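Local structure of ORC2 (Aeropyrum pernix, 1W5T) at residues 61-66 and 212-217; 218-223 and 257-262. The protein takes part in regulating DNA replication, binds DNA, and binds and hydrolyses ATP through its AAA+ module. All blocks are in the same frame, centred on the assembly; numbering follows the deposited sequence.

Contact 1 (61-66 and 212-217); sequences VGIGKT and LPAYKS. With MG (magnesium ion), chain E; ANP (phosphoaminophosphonic acid-adenylate ester), chain D.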
# COMPACT_ATOMS: atom_id res chain seq x y z
N VAL A 61 3.58 -0.62 5.08
CA VAL A 61 2.47 0.34 5.02
C VAL A 61 2.96 1.80 5.11
O VAL A 61 4.03 2.08 5.68
CB VAL A 61 1.36 0.07 6.10
CG1 VAL A 61 0.81 -1.35 6.02
CG2 VAL A 61 1.88 0.29 7.52
N GLY A 62 2.22 2.73 4.53
CA GLY A 62 2.53 4.15 4.62
C GLY A 62 3.68 4.56 3.72
O GLY A 62 4.45 5.47 4.03
N ILE A 63 3.78 3.90 2.57
CA ILE A 63 4.88 4.13 1.64
C ILE A 63 4.46 4.82 0.33
O ILE A 63 5.21 4.82 -0.66
CB ILE A 63 5.62 2.82 1.34
CG1 ILE A 63 4.65 1.77 0.80
CG2 ILE A 63 6.31 2.31 2.61
CD1 ILE A 63 5.26 0.40 0.64
N GLY A 64 3.26 5.42 0.32
CA GLY A 64 2.88 6.32 -0.76
C GLY A 64 2.06 5.75 -1.90
O GLY A 64 1.85 6.42 -2.88
N LYS A 65 1.58 4.52 -1.78
CA LYS A 65 0.71 3.91 -2.77
C LYS A 65 -0.49 4.80 -3.15
O LYS A 65 -0.69 5.16 -4.33
CB LYS A 65 0.21 2.54 -2.31
CG LYS A 65 1.29 1.48 -2.28
CD LYS A 65 0.78 0.11 -1.84
CE LYS A 65 0.12 0.09 -0.46
NZ LYS A 65 1.09 0.02 0.71
N THR A 66 -1.27 5.16 -2.13
CA THR A 66 -2.45 5.98 -2.33
C THR A 66 -2.11 7.39 -2.81
O THR A 66 -2.68 7.87 -3.76
CB THR A 66 -3.31 5.99 -1.04
OG1 THR A 66 -3.70 4.64 -0.75
CG2 THR A 66 -4.63 6.69 -1.26
N LEU A 212 6.51 0.29 -5.29
CA LEU A 212 6.97 1.31 -4.34
C LEU A 212 7.66 0.65 -3.14
O LEU A 212 7.03 -0.12 -2.43
CB LEU A 212 5.78 2.11 -3.83
CG LEU A 212 5.51 3.50 -4.42
CD1 LEU A 212 5.98 3.73 -5.86
CD2 LEU A 212 4.07 3.89 -4.25
N PRO A 213 8.94 0.92 -2.91
CA PRO A 213 9.58 0.35 -1.74
C PRO A 213 9.38 1.33 -0.55
O PRO A 213 8.97 2.49 -0.72
CB PRO A 213 11.07 0.32 -2.13
CG PRO A 213 11.25 1.62 -2.94
CD PRO A 213 9.87 1.77 -3.69
N ALA A 214 9.74 0.84 0.63
CA ALA A 214 9.73 1.64 1.82
C ALA A 214 10.82 2.72 1.71
O ALA A 214 11.82 2.54 1.03
CB ALA A 214 9.96 0.73 3.05
N TYR A 215 10.59 3.83 2.42
CA TYR A 215 11.44 5.01 2.34
C TYR A 215 12.73 4.95 3.16
O TYR A 215 12.77 4.57 4.36
CB TYR A 215 10.62 6.24 2.77
CG TYR A 215 9.52 6.64 1.81
CD1 TYR A 215 8.17 6.58 2.19
CD2 TYR A 215 9.84 7.10 0.50
CE1 TYR A 215 7.16 6.96 1.31
CE2 TYR A 215 8.81 7.47 -0.40
CZ TYR A 215 7.49 7.40 0.01
OH TYR A 215 6.53 7.77 -0.86
N LYS A 216 13.82 5.36 2.52
CA LYS A 216 15.10 5.59 3.23
C LYS A 216 15.04 6.89 4.03
O LYS A 216 14.14 7.73 3.82
CB LYS A 216 16.26 5.62 2.25
CG LYS A 216 16.34 4.30 1.44
CD LYS A 216 17.48 4.32 0.41
CE LYS A 216 17.37 3.08 -0.57
NZ LYS A 216 18.35 1.98 -0.19
N SER A 217 16.00 7.07 4.93
CA SER A 217 15.95 8.22 5.84
C SER A 217 16.01 9.57 5.13
O SER A 217 15.30 10.50 5.53
CB SER A 217 17.01 8.10 6.96
OG SER A 217 18.29 8.44 6.46
MG MG E . -3.13 3.17 0.89
PG ANP D . -1.07 1.74 3.51
O1G ANP D . -1.70 1.84 4.97
O2G ANP D . -2.26 1.70 2.46
O3G ANP D . -0.10 0.49 3.33
PB ANP D . 0.13 3.78 1.69
O1B ANP D . -1.10 3.85 0.69
O2B ANP D . 1.24 2.89 1.05
N3B ANP D . -0.28 3.25 3.26
PA ANP D . 0.04 6.65 1.81
O1A ANP D . -0.03 7.16 0.29
O2A ANP D . -1.43 6.64 2.41
O3A ANP D . 0.81 5.24 1.93
O5' ANP D . 1.06 7.58 2.64
C5' ANP D . 1.31 7.65 4.05
C4' ANP D . 1.51 9.13 4.38
O4' ANP D . 2.75 9.61 3.83
C3' ANP D . 0.45 10.03 3.74
O3' ANP D . 0.23 11.11 4.59
C2' ANP D . 1.10 10.55 2.46
O2' ANP D . 0.58 11.77 1.94
C1' ANP D . 2.55 10.67 2.90
N9 ANP D . 3.45 10.39 1.78
C8 ANP D . 3.78 9.13 1.32
N7 ANP D . 4.63 9.18 0.27
C5 ANP D . 4.91 10.47 0.05
C6 ANP D . 5.72 11.34 -0.87
N6 ANP D . 6.51 10.83 -1.86
N1 ANP D . 5.65 12.69 -0.74
C2 ANP D . 4.91 13.29 0.19
N3 ANP D . 4.13 12.62 1.07
C4 ANP D . 4.12 11.20 1.02
O HOH W 1 7.76 4.61 -1.82
O HOH W 2 -3.43 1.63 -0.58
O HOH W 3 -3.47 5.00 2.06

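Contact 2 (218-223 and 257-262); sequences RELYTI and GSARRA. With ANP (phosphoaminophosphonic acid-adenylate ester), chain D.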
# COMPACT_ATOMS: atom_id res chain seq x y z
N ARG A 218 16.85 9.64 4.10
CA ARG A 218 17.00 10.82 3.25
C ARG A 218 15.65 11.24 2.61
O ARG A 218 15.30 12.42 2.59
CB ARG A 218 18.00 10.50 2.12
CG ARG A 218 19.43 10.91 2.37
CD ARG A 218 20.18 11.44 1.08
NE ARG A 218 19.30 11.51 -0.11
CZ ARG A 218 19.39 12.41 -1.10
NH1 ARG A 218 20.32 13.35 -1.09
NH2 ARG A 218 18.53 12.36 -2.10
N GLU A 219 14.90 10.25 2.12
CA GLU A 219 13.56 10.49 1.57
C GLU A 219 12.57 10.94 2.60
O GLU A 219 11.84 11.88 2.34
CB GLU A 219 13.06 9.29 0.80
CG GLU A 219 14.00 8.93 -0.33
CD GLU A 219 13.85 7.51 -0.75
OE1 GLU A 219 14.01 7.22 -1.93
OE2 GLU A 219 13.53 6.67 0.10
N LEU A 220 12.57 10.29 3.77
CA LEU A 220 11.72 10.71 4.86
C LEU A 220 12.06 12.13 5.28
O LEU A 220 11.18 12.88 5.62
CB LEU A 220 11.80 9.77 6.09
CG LEU A 220 11.15 8.37 5.92
CD1 LEU A 220 11.47 7.51 7.13
CD2 LEU A 220 9.61 8.47 5.63
N TYR A 221 13.33 12.48 5.22
CA TYR A 221 13.74 13.81 5.58
C TYR A 221 13.12 14.82 4.62
O TYR A 221 12.50 15.81 5.03
CB TYR A 221 15.27 13.97 5.64
CG TYR A 221 15.60 15.42 5.89
CD1 TYR A 221 15.69 16.32 4.84
CD2 TYR A 221 15.67 15.92 7.21
CE1 TYR A 221 15.90 17.65 5.07
CE2 TYR A 221 15.91 17.26 7.45
CZ TYR A 221 16.02 18.11 6.37
OH TYR A 221 16.24 19.43 6.55
N THR A 222 13.30 14.57 3.33
CA THR A 222 12.65 15.36 2.30
C THR A 222 11.15 15.44 2.52
O THR A 222 10.55 16.51 2.37
CB THR A 222 12.98 14.79 0.90
OG1 THR A 222 14.39 14.84 0.71
CG2 THR A 222 12.49 15.70 -0.17
N ILE A 223 10.53 14.32 2.87
CA ILE A 223 9.06 14.36 3.08
C ILE A 223 8.64 15.19 4.30
O ILE A 223 7.66 15.94 4.23
CB ILE A 223 8.45 12.92 3.10
CG1 ILE A 223 8.65 12.25 1.73
CG2 ILE A 223 6.94 12.98 3.56
CD1 ILE A 223 8.40 10.68 1.70
N GLY A 257 10.42 2.49 7.33
CA GLY A 257 10.41 3.34 6.17
C GLY A 257 9.03 3.89 5.85
O GLY A 257 8.71 4.11 4.70
N SER A 258 8.20 4.04 6.87
CA SER A 258 6.82 4.50 6.67
C SER A 258 6.72 6.03 6.78
O SER A 258 7.01 6.61 7.84
CB SER A 258 5.91 3.79 7.65
OG SER A 258 4.68 4.43 7.73
N ALA A 259 6.32 6.68 5.70
CA ALA A 259 6.06 8.12 5.75
C ALA A 259 4.88 8.52 6.65
O ALA A 259 4.90 9.59 7.30
CB ALA A 259 5.94 8.73 4.34
N ARG A 260 3.86 7.68 6.70
CA ARG A 260 2.75 7.91 7.63
C ARG A 260 3.27 8.04 9.06
O ARG A 260 2.93 8.98 9.75
CB ARG A 260 1.69 6.80 7.54
CG ARG A 260 0.75 6.70 8.75
CD ARG A 260 -0.74 6.49 8.39
NE ARG A 260 -0.88 5.46 7.34
CZ ARG A 260 -1.61 5.60 6.21
NH1 ARG A 260 -1.64 4.60 5.35
NH2 ARG A 260 -2.32 6.72 5.95
N ARG A 261 4.08 7.09 9.48
CA ARG A 261 4.59 7.08 10.84
C ARG A 261 5.47 8.29 11.11
O ARG A 261 5.43 8.83 12.19
CB ARG A 261 5.40 5.83 11.10
CG ARG A 261 5.02 5.12 12.35
CD ARG A 261 5.67 3.71 12.52
NE ARG A 261 5.36 3.26 13.86
CZ ARG A 261 6.19 2.89 14.84
NH1 ARG A 261 5.63 2.58 15.99
NH2 ARG A 261 7.52 2.78 14.70
N ALA A 262 6.28 8.69 10.13
CA ALA A 262 7.17 9.83 10.29
C ALA A 262 6.39 11.14 10.48
O ALA A 262 6.68 11.90 11.42
CB ALA A 262 8.14 9.94 9.15
PG ANP D . -1.07 1.74 3.51
O1G ANP D . -1.70 1.84 4.97
O2G ANP D . -2.26 1.70 2.46
O3G ANP D . -0.10 0.49 3.33
PB ANP D . 0.13 3.78 1.69
O1B ANP D . -1.10 3.85 0.69
O2B ANP D . 1.24 2.89 1.05
N3B ANP D . -0.28 3.25 3.26
PA ANP D . 0.04 6.65 1.81
O1A ANP D . -0.03 7.16 0.29
O2A ANP D . -1.43 6.64 2.41
O3A ANP D . 0.81 5.24 1.93
O5' ANP D . 1.06 7.58 2.64
C5' ANP D . 1.31 7.65 4.05
C4' ANP D . 1.51 9.13 4.38
O4' ANP D . 2.75 9.61 3.83
C3' ANP D . 0.45 10.03 3.74
O3' ANP D . 0.23 11.11 4.59
C2' ANP D . 1.10 10.55 2.46
O2' ANP D . 0.58 11.77 1.94
C1' ANP D . 2.55 10.67 2.90
N9 ANP D . 3.45 10.39 1.78
C8 ANP D . 3.78 9.13 1.32
N7 ANP D . 4.63 9.18 0.27
C5 ANP D . 4.91 10.47 0.05
C6 ANP D . 5.72 11.34 -0.87
N6 ANP D . 6.51 10.83 -1.86
N1 ANP D . 5.65 12.69 -0.74
C2 ANP D . 4.91 13.29 0.19
N3 ANP D . 4.13 12.62 1.07
C4 ANP D . 4.12 11.20 1.02

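Contact 1 (61-66 and 212-217)
The backbones of Ile63 and Ala214 approach to 5.5 Å between their CA atoms, where the P-loop (Walker A motif) of the AAA+ ATPase meets the loop running from strand 206-212 to helix 217-231. Ile63 covers the most surface. With CG1 held between the backbone N and the carbonyl carbon (chi1 56°), its CG2 stands beside the backbone N and lies 3.6 Å from CA of Ala214. CD1, at the other end of the side chain, reaches the carbonyl oxygen of Leu212. The segments are joined through solvent: one water donates to Ile63 O and, at 2.7 Å, to Pro213 O, giving two backbone carbonyls a shared partner in a largely buried place. The CB of Leu212 points toward the P-loop, and CD2 lies against the link between Gly64 and Lys65, 3.6 Å from Lys65 N. Gly64 has backbone angles that would press a side chain against the preceding carbonyl, and a CB would also collide with the hydroxyl of Tyr215. That hydroxyl donates to N7 of the ATP analogue at 2.6 Å, while Gly62 O sits at the edge of the Tyr215 ring. Tyr215 holds the base while the P-loop holds the phosphates; both are ATP-binding elements of the protein. Oxygen O2B is gripped by Ile63 N, Lys65 N and Lys65 NZ, and Lys65 NZ, at the end of a chain bent at chi3 and chi4, also reaches O3G at 2.9 Å. These bonds would be expected to offset the negative charge of the phosphates. Thr66, whose OG1 is also hydrogen-bonded to Asp145, binds the magnesium ion through OG1 at 2.3 Å, alongside analogue oxygens O1B and O2G and two waters.

Contact 2 (218-223 and 257-262)
In the helical lid of the AAA+ module, Ile223 and Ala259, which meet CD1 to CB at 4.1 Å, lie on the same face of the adenine of the bound ATP analogue. Ile223 covers the six-membered ring: CD1 is above C6 at 3.8 Å, CG1 is above N1, and CG2 is 3.8 Å from N3. Ala259 CB sits near C8 and the ribose O4'. The second flat group, the Arg260 guanidinium, has the analogue's C5' over the centre of one face, 4.1 Å above the plane, and the gamma phosphorus in plane at its edge. Helix 217-231 here packs on the start of helix 259-275, and the place of Arg260 is consistent with the sensor-2 arginine of the superfamily. Its chain leaves with CG anti to the backbone N (chi1 161°), bends at chi2 and chi3, and brings NH1 to O1G at 2.8 Å, a bond made weak by its 125° angle. An alanine in place of Ile223 removes the contacts of CG1, CG2 and CD1 on that face of the adenine six-membered ring, which would probably open a gap beside Ala259 CB and let the base tilt. Between the helices, Leu220 does most of the packing. Its CD2 comes down on the first turn of helix 259-275, 3.6 Å from CA of Ala259 and also against CB of Ala262, while CD1 lies near CA of Gly257. Leu220 further touches Ser246 and Tyr249 of helix 239-249, so it ties together three lid helices. Gly257, with phi positive just before the helix, has a conformation glycine adopts easily. Ser258 then caps that helix: its OG accepts from Arg261 N at 3.2 Å, nearly straight at 168°.

From the N terminus, the chain passes strand 51-56 and forms the P-loop; contact 1 closes 145 intervening residues later, after the parallel sheet is completed by its edge strand 206-212. Helix 217-231 follows after a short loop, and contact 2 then closes a shorter loop of 33 residues that includes helix 239-249. The two are in series, neither nested nor crossed: contact 1 ties the nucleotide-binding core to the entrance of the lid, contact 2 joins lid helices to each other. Their centres are 8 Å apart, and they meet directly through a probable hydrogen bond from Tyr215 N to Gly257 O, 3.0 Å. Both touch the same ATP analogue.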